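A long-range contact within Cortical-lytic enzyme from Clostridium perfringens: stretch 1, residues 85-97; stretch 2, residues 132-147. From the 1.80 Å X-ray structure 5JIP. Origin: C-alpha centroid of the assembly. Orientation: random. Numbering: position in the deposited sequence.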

# COMPACT_ATOMS: atom_id res chain seq x y z
N ALA A 85 -1.20 -19.91 -23.80
CA ALA A 85 -1.57 -18.99 -22.73
C ALA A 85 -1.38 -17.55 -23.17
O ALA A 85 -2.21 -16.68 -22.85
N VAL A 86 -0.31 -17.28 -23.92
CA VAL A 86 -0.09 -15.95 -24.46
C VAL A 86 -1.17 -15.62 -25.49
O VAL A 86 -1.70 -14.51 -25.51
N ILE A 87 -1.49 -16.57 -26.37
CA ILE A 87 -2.52 -16.32 -27.38
C ILE A 87 -3.85 -16.01 -26.72
O ILE A 87 -4.55 -15.07 -27.13
N GLN A 88 -4.26 -16.82 -25.75
CA GLN A 88 -5.55 -16.59 -25.12
C GLN A 88 -5.56 -15.29 -24.34
O GLN A 88 -6.55 -14.56 -24.38
N ALA A 89 -4.45 -14.97 -23.65
CA ALA A 89 -4.40 -13.69 -22.97
C ALA A 89 -4.53 -12.53 -23.96
O ALA A 89 -5.28 -11.57 -23.71
N ASP A 90 -3.84 -12.61 -25.09
CA ASP A 90 -3.95 -11.54 -26.07
C ASP A 90 -5.37 -11.45 -26.63
O ASP A 90 -5.86 -10.35 -26.90
N GLN A 91 -6.02 -12.60 -26.83
CA GLN A 91 -7.39 -12.59 -27.37
C GLN A 91 -8.36 -11.97 -26.38
O GLN A 91 -9.24 -11.19 -26.75
N PHE A 92 -8.21 -12.33 -25.10
CA PHE A 92 -9.04 -11.76 -24.04
C PHE A 92 -8.88 -10.25 -23.96
O PHE A 92 -9.87 -9.51 -23.87
N ILE A 93 -7.64 -9.77 -24.01
CA ILE A 93 -7.34 -8.34 -23.99
C ILE A 93 -8.07 -7.63 -25.12
O ILE A 93 -8.61 -6.54 -24.95
N ASP A 94 -8.05 -8.23 -26.31
CA ASP A 94 -8.74 -7.67 -27.47
C ASP A 94 -10.24 -7.63 -27.23
O ASP A 94 -10.87 -6.58 -27.39
N VAL A 95 -10.83 -8.74 -26.78
CA VAL A 95 -12.29 -8.78 -26.59
C VAL A 95 -12.72 -7.79 -25.51
O VAL A 95 -13.71 -7.07 -25.68
N LEU A 96 -11.99 -7.74 -24.40
CA LEU A 96 -12.34 -6.80 -23.32
C LEU A 96 -12.49 -5.39 -23.86
O LEU A 96 -13.45 -4.69 -23.51
N GLN A 97 -11.53 -4.95 -24.68
CA GLN A 97 -11.60 -3.60 -25.23
C GLN A 97 -12.78 -3.43 -26.17
O GLN A 97 -13.36 -2.34 -26.25
N ASP A 132 -0.05 -19.17 -14.88
CA ASP A 132 0.95 -18.16 -14.53
C ASP A 132 1.43 -17.42 -15.77
O ASP A 132 1.68 -16.21 -15.72
N ARG A 133 1.58 -18.12 -16.89
CA ARG A 133 1.99 -17.46 -18.12
C ARG A 133 0.90 -16.53 -18.62
O ARG A 133 1.18 -15.42 -19.09
N PHE A 134 -0.35 -17.00 -18.57
CA PHE A 134 -1.49 -16.16 -18.93
C PHE A 134 -1.50 -14.90 -18.07
O PHE A 134 -1.57 -13.78 -18.58
N ARG A 135 -1.35 -15.08 -16.76
CA ARG A 135 -1.28 -13.93 -15.85
C ARG A 135 -0.15 -12.97 -16.22
O ARG A 135 -0.34 -11.74 -16.24
N ASP A 136 1.05 -13.49 -16.50
CA ASP A 136 2.17 -12.61 -16.82
C ASP A 136 1.90 -11.79 -18.08
O ASP A 136 2.16 -10.58 -18.13
N ARG A 137 1.41 -12.44 -19.13
CA ARG A 137 1.08 -11.72 -20.35
C ARG A 137 -0.01 -10.70 -20.10
O ARG A 137 0.09 -9.54 -20.53
N PHE A 138 -1.09 -11.12 -19.43
CA PHE A 138 -2.23 -10.23 -19.25
C PHE A 138 -1.85 -8.96 -18.50
O PHE A 138 -2.15 -7.84 -18.94
N GLU A 139 -1.15 -9.12 -17.37
CA GLU A 139 -0.81 -7.98 -16.53
C GLU A 139 0.26 -7.10 -17.17
O GLU A 139 0.22 -5.88 -17.06
N GLU A 140 1.22 -7.71 -17.86
CA GLU A 140 2.24 -6.94 -18.56
C GLU A 140 1.61 -6.03 -19.60
O GLU A 140 1.96 -4.86 -19.73
N LYS A 141 0.62 -6.55 -20.32
CA LYS A 141 0.03 -5.83 -21.43
C LYS A 141 -0.99 -4.79 -20.98
O LYS A 141 -1.14 -3.76 -21.65
N THR A 142 -1.69 -5.01 -19.86
CA THR A 142 -2.79 -4.16 -19.48
C THR A 142 -2.51 -3.28 -18.27
O THR A 142 -3.20 -2.29 -18.10
N ARG A 143 -1.48 -3.59 -17.48
CA ARG A 143 -1.27 -2.97 -16.17
C ARG A 143 -2.47 -3.16 -15.24
O ARG A 143 -2.63 -2.41 -14.29
N ARG A 144 -3.31 -4.16 -15.52
CA ARG A 144 -4.44 -4.53 -14.67
C ARG A 144 -4.18 -5.88 -14.02
O ARG A 144 -3.78 -6.84 -14.69
N ARG A 145 -4.48 -5.96 -12.73
CA ARG A 145 -4.50 -7.24 -12.04
C ARG A 145 -5.54 -8.20 -12.59
O ARG A 145 -6.69 -7.83 -12.87
N LEU A 146 -5.14 -9.46 -12.71
CA LEU A 146 -5.99 -10.55 -13.15
C LEU A 146 -6.44 -11.39 -11.96
O LEU A 146 -5.62 -11.86 -11.17
N MET A 147 -7.76 -11.57 -11.83
CA MET A 147 -8.32 -12.47 -10.81
C MET A 147 -8.52 -13.86 -11.40
O MET A 147 -8.84 -14.00 -12.58

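Two helices can approach closely where one of them presents alanine to the larger side chains of the other, and this pair from a cortical-lytic enzyme is a clear example. The axes come within 8.2 Å and run at 39° to each other, and the contact buries 643 Å² in total.

Along the second stretch, Asp-132 points away and pairs with Arg-135 of its own helix. Arg-133 (t at chi1, then p and p) points toward the first helix and contributes mainly its aliphatic part: its CG lies 3.7 Å from CB of Ala-85, and its CD lies 3.8 Å from CG2 of Val-86, itself in the t rotamer.

Phe-134 is the knob of the interface. Its CA-to-CB bond runs sideways, but the t rotamer carries the ring into a hole formed by Ala-85, Gln-88, Ala-89 and Phe-92. The methyl of Ala-89 sits over the ring face, with CB 3.8 Å from the centroid of the Phe-134 ring and only 8° off its normal, a CH-pi contact. Phe-92 (t) meets the same ring at its edge, CD2 to CZ of Phe-134 being 3.9 Å. The small side chains at Ala-85 and Ala-89 accompany a close backbone approach, the CA atoms of Ala-85 and Phe-134 being 4.7 Å apart.

Arg-137 supplies the polar element. With chi1 t and chi2 p, its CG packs 3.8 Å from CB of Ala-89 before the guanidinium reaches Asp-90 (m). The salt bridge is two-pronged: NE of Arg-137 donates to OD1 of Asp-90 at 2.8 Å, nearly linear at 172°, and NH2 of Arg-137 donates to OD2 of Asp-90 at 2.9 Å. The carboxylate thus approaches the edge of the guanidinium, leaving a face for CG1 of Val-86.

Phe-138 (t), one turn on from Phe-134, again starts sideways and brings its ring inward. Its CE1 is 3.6 Å from CD2 of Phe-92, the two rings lying obliquely with planes at 32°. CD1 of Phe-138 is 3.7 Å from CG1 of Ile-93 (m, t), while CD1 of Leu-96 (m, t) reaches the ring edge.

Lys-141 (m, m, t, t) starts toward the first helix, placing CB 3.6 Å from CD1 of Ile-93, but its end leads away. Thr-142 (p) divides its roles: CG2 packs 3.7 Å from CG1 of Ile-93, whereas OG1 donates to the backbone O of Phe-138 at 2.8 Å. Beyond the helix, Leu-146 (t, p) adds a looser contact, its CD1 4.4 Å from CE2 of Phe-92.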

# COMPACT_ATOMS: atom_id res chain seq x y z
CB ALA A 85 -0.76 -19.28 -21.47
CB VAL A 86 1.32 -15.86 -25.08
CG1 VAL A 86 1.55 -14.52 -25.75
CG2 VAL A 86 2.37 -16.10 -24.03
CB ILE A 87 -2.64 -17.53 -28.32
CG1 ILE A 87 -1.40 -17.59 -29.21
CG2 ILE A 87 -3.94 -17.46 -29.14
CD1 ILE A 87 -1.24 -18.93 -29.88
CB GLN A 88 -5.94 -17.77 -24.24
CG GLN A 88 -6.42 -18.95 -25.08
CD GLN A 88 -6.71 -20.17 -24.27
OE1 GLN A 88 -7.45 -20.13 -23.28
NE2 GLN A 88 -6.15 -21.30 -24.70
CB ALA A 89 -3.11 -13.54 -22.16
CB ASP A 90 -2.96 -11.74 -27.21
CG ASP A 90 -1.52 -11.38 -26.83
OD1 ASP A 90 -1.28 -10.81 -25.73
OD2 ASP A 90 -0.62 -11.66 -27.63
CB GLN A 91 -7.83 -14.01 -27.70
CG GLN A 91 -7.13 -14.62 -28.93
CD GLN A 91 -7.33 -16.14 -29.03
OE1 GLN A 91 -7.54 -16.82 -28.03
NE2 GLN A 91 -7.26 -16.66 -30.24
CB PHE A 92 -8.66 -12.46 -22.74
CG PHE A 92 -9.50 -12.09 -21.54
CD1 PHE A 92 -10.86 -11.82 -21.64
CD2 PHE A 92 -8.90 -12.04 -20.28
CE1 PHE A 92 -11.60 -11.51 -20.51
CE2 PHE A 92 -9.64 -11.72 -19.16
CZ PHE A 92 -10.99 -11.45 -19.27
CB ILE A 93 -5.81 -8.13 -24.08
CG1 ILE A 93 -5.16 -8.53 -22.76
CG2 ILE A 93 -5.46 -6.67 -24.44
CD1 ILE A 93 -3.65 -8.68 -22.85
CB ASP A 94 -8.35 -8.52 -28.69
CG ASP A 94 -9.04 -8.11 -29.99
OD1 ASP A 94 -9.80 -7.13 -30.05
OD2 ASP A 94 -8.80 -8.82 -30.99
CB VAL A 95 -12.76 -10.20 -26.25
CG1 VAL A 95 -14.26 -10.26 -25.90
CG2 VAL A 95 -12.48 -11.09 -27.42
CB LEU A 96 -11.30 -6.82 -22.22
CG LEU A 96 -11.32 -8.04 -21.31
CD1 LEU A 96 -10.00 -8.14 -20.54
CD2 LEU A 96 -12.50 -8.07 -20.33
CB GLN A 97 -10.30 -3.25 -25.93
CG GLN A 97 -9.15 -3.17 -24.97
CD GLN A 97 -7.83 -2.96 -25.66
OE1 GLN A 97 -7.38 -1.84 -25.82
NE2 GLN A 97 -7.19 -4.05 -26.04
CB ASP A 132 2.10 -18.88 -13.82
CG ASP A 132 2.92 -17.98 -12.93
OD1 ASP A 132 2.44 -16.90 -12.51
OD2 ASP A 132 4.07 -18.37 -12.63
CB ARG A 133 2.34 -18.51 -19.19
CG ARG A 133 2.57 -17.93 -20.58
CD ARG A 133 3.80 -17.01 -20.64
NE ARG A 133 5.01 -17.73 -20.22
CZ ARG A 133 5.82 -18.39 -21.05
NH1 ARG A 133 6.89 -19.01 -20.56
NH2 ARG A 133 5.57 -18.44 -22.35
CB PHE A 134 -2.78 -16.95 -18.77
CG PHE A 134 -4.02 -16.23 -19.29
CD1 PHE A 134 -4.57 -15.16 -18.60
CD2 PHE A 134 -4.63 -16.65 -20.45
CE1 PHE A 134 -5.71 -14.49 -19.08
CE2 PHE A 134 -5.79 -16.00 -20.94
CZ PHE A 134 -6.32 -14.92 -20.25
CB ARG A 135 -1.12 -14.44 -14.42
CG ARG A 135 -0.97 -13.37 -13.36
CD ARG A 135 0.46 -13.19 -12.95
NE ARG A 135 0.94 -14.37 -12.21
CZ ARG A 135 0.90 -14.52 -10.89
NH1 ARG A 135 0.45 -13.56 -10.11
NH2 ARG A 135 1.35 -15.65 -10.34
CB ASP A 136 3.47 -13.42 -16.99
CG ASP A 136 4.03 -13.94 -15.68
OD1 ASP A 136 3.61 -13.47 -14.60
OD2 ASP A 136 4.92 -14.82 -15.73
CB ARG A 137 0.64 -12.70 -21.43
CG ARG A 137 0.32 -12.07 -22.78
CD ARG A 137 1.55 -11.44 -23.38
NE ARG A 137 1.36 -11.18 -24.80
CZ ARG A 137 2.34 -11.00 -25.67
NH1 ARG A 137 3.61 -11.03 -25.26
NH2 ARG A 137 2.04 -10.77 -26.94
CB PHE A 138 -3.35 -10.94 -18.50
CG PHE A 138 -4.59 -10.11 -18.45
CD1 PHE A 138 -5.50 -10.17 -19.49
CD2 PHE A 138 -4.80 -9.19 -17.42
CE1 PHE A 138 -6.62 -9.37 -19.48
CE2 PHE A 138 -5.92 -8.38 -17.41
CZ PHE A 138 -6.83 -8.47 -18.42
CB GLU A 139 -0.37 -8.48 -15.16
CG GLU A 139 -1.51 -9.21 -14.45
CD GLU A 139 -1.27 -9.44 -12.96
OE1 GLU A 139 -0.10 -9.45 -12.52
OE2 GLU A 139 -2.27 -9.64 -12.22
CB GLU A 140 3.24 -7.94 -19.17
CG GLU A 140 4.29 -7.36 -20.02
CD GLU A 140 4.41 -8.13 -21.31
OE1 GLU A 140 4.51 -9.39 -21.28
OE2 GLU A 140 4.36 -7.46 -22.35
CB LYS A 141 -0.62 -6.82 -22.39
CG LYS A 141 0.38 -7.64 -23.20
CD LYS A 141 0.99 -6.83 -24.32
CE LYS A 141 2.03 -7.63 -25.09
NZ LYS A 141 2.61 -6.83 -26.19
CB THR A 142 -4.04 -5.00 -19.15
OG1 THR A 142 -3.78 -5.78 -17.97
CG2 THR A 142 -4.41 -5.87 -20.33
CB ARG A 143 -0.91 -1.48 -16.30
CG ARG A 143 -0.05 -0.97 -15.14
CD ARG A 143 0.04 0.55 -15.12
NE ARG A 143 0.96 1.03 -14.10
CZ ARG A 143 0.94 2.27 -13.61
NH1 ARG A 143 0.07 3.15 -14.03
NH2 ARG A 143 1.81 2.61 -12.68
CB ARG A 144 -5.75 -4.62 -15.47
CG ARG A 144 -6.31 -3.32 -15.98
CD ARG A 144 -6.84 -2.47 -14.87
NE ARG A 144 -7.94 -3.12 -14.14
CZ ARG A 144 -9.23 -3.06 -14.45
NH1 ARG A 144 -9.67 -2.37 -15.51
NH2 ARG A 144 -10.12 -3.68 -13.69
CB ARG A 145 -4.79 -7.05 -10.56
CG ARG A 145 -3.81 -6.23 -9.76
CD ARG A 145 -2.40 -6.81 -9.76
NE ARG A 145 -2.29 -8.24 -9.56
CZ ARG A 145 -2.25 -8.86 -8.38
NH1 ARG A 145 -2.39 -8.18 -7.26
NH2 ARG A 145 -2.09 -10.19 -8.32
CB LEU A 146 -5.21 -11.43 -14.14
CG LEU A 146 -5.95 -12.63 -14.73
CD1 LEU A 146 -7.07 -12.14 -15.65
CD2 LEU A 146 -5.00 -13.53 -15.48
CB MET A 147 -9.66 -11.92 -10.28
CG MET A 147 -10.38 -12.86 -9.31
SD MET A 147 -11.41 -12.02 -8.08
CE MET A 147 -12.73 -11.41 -9.11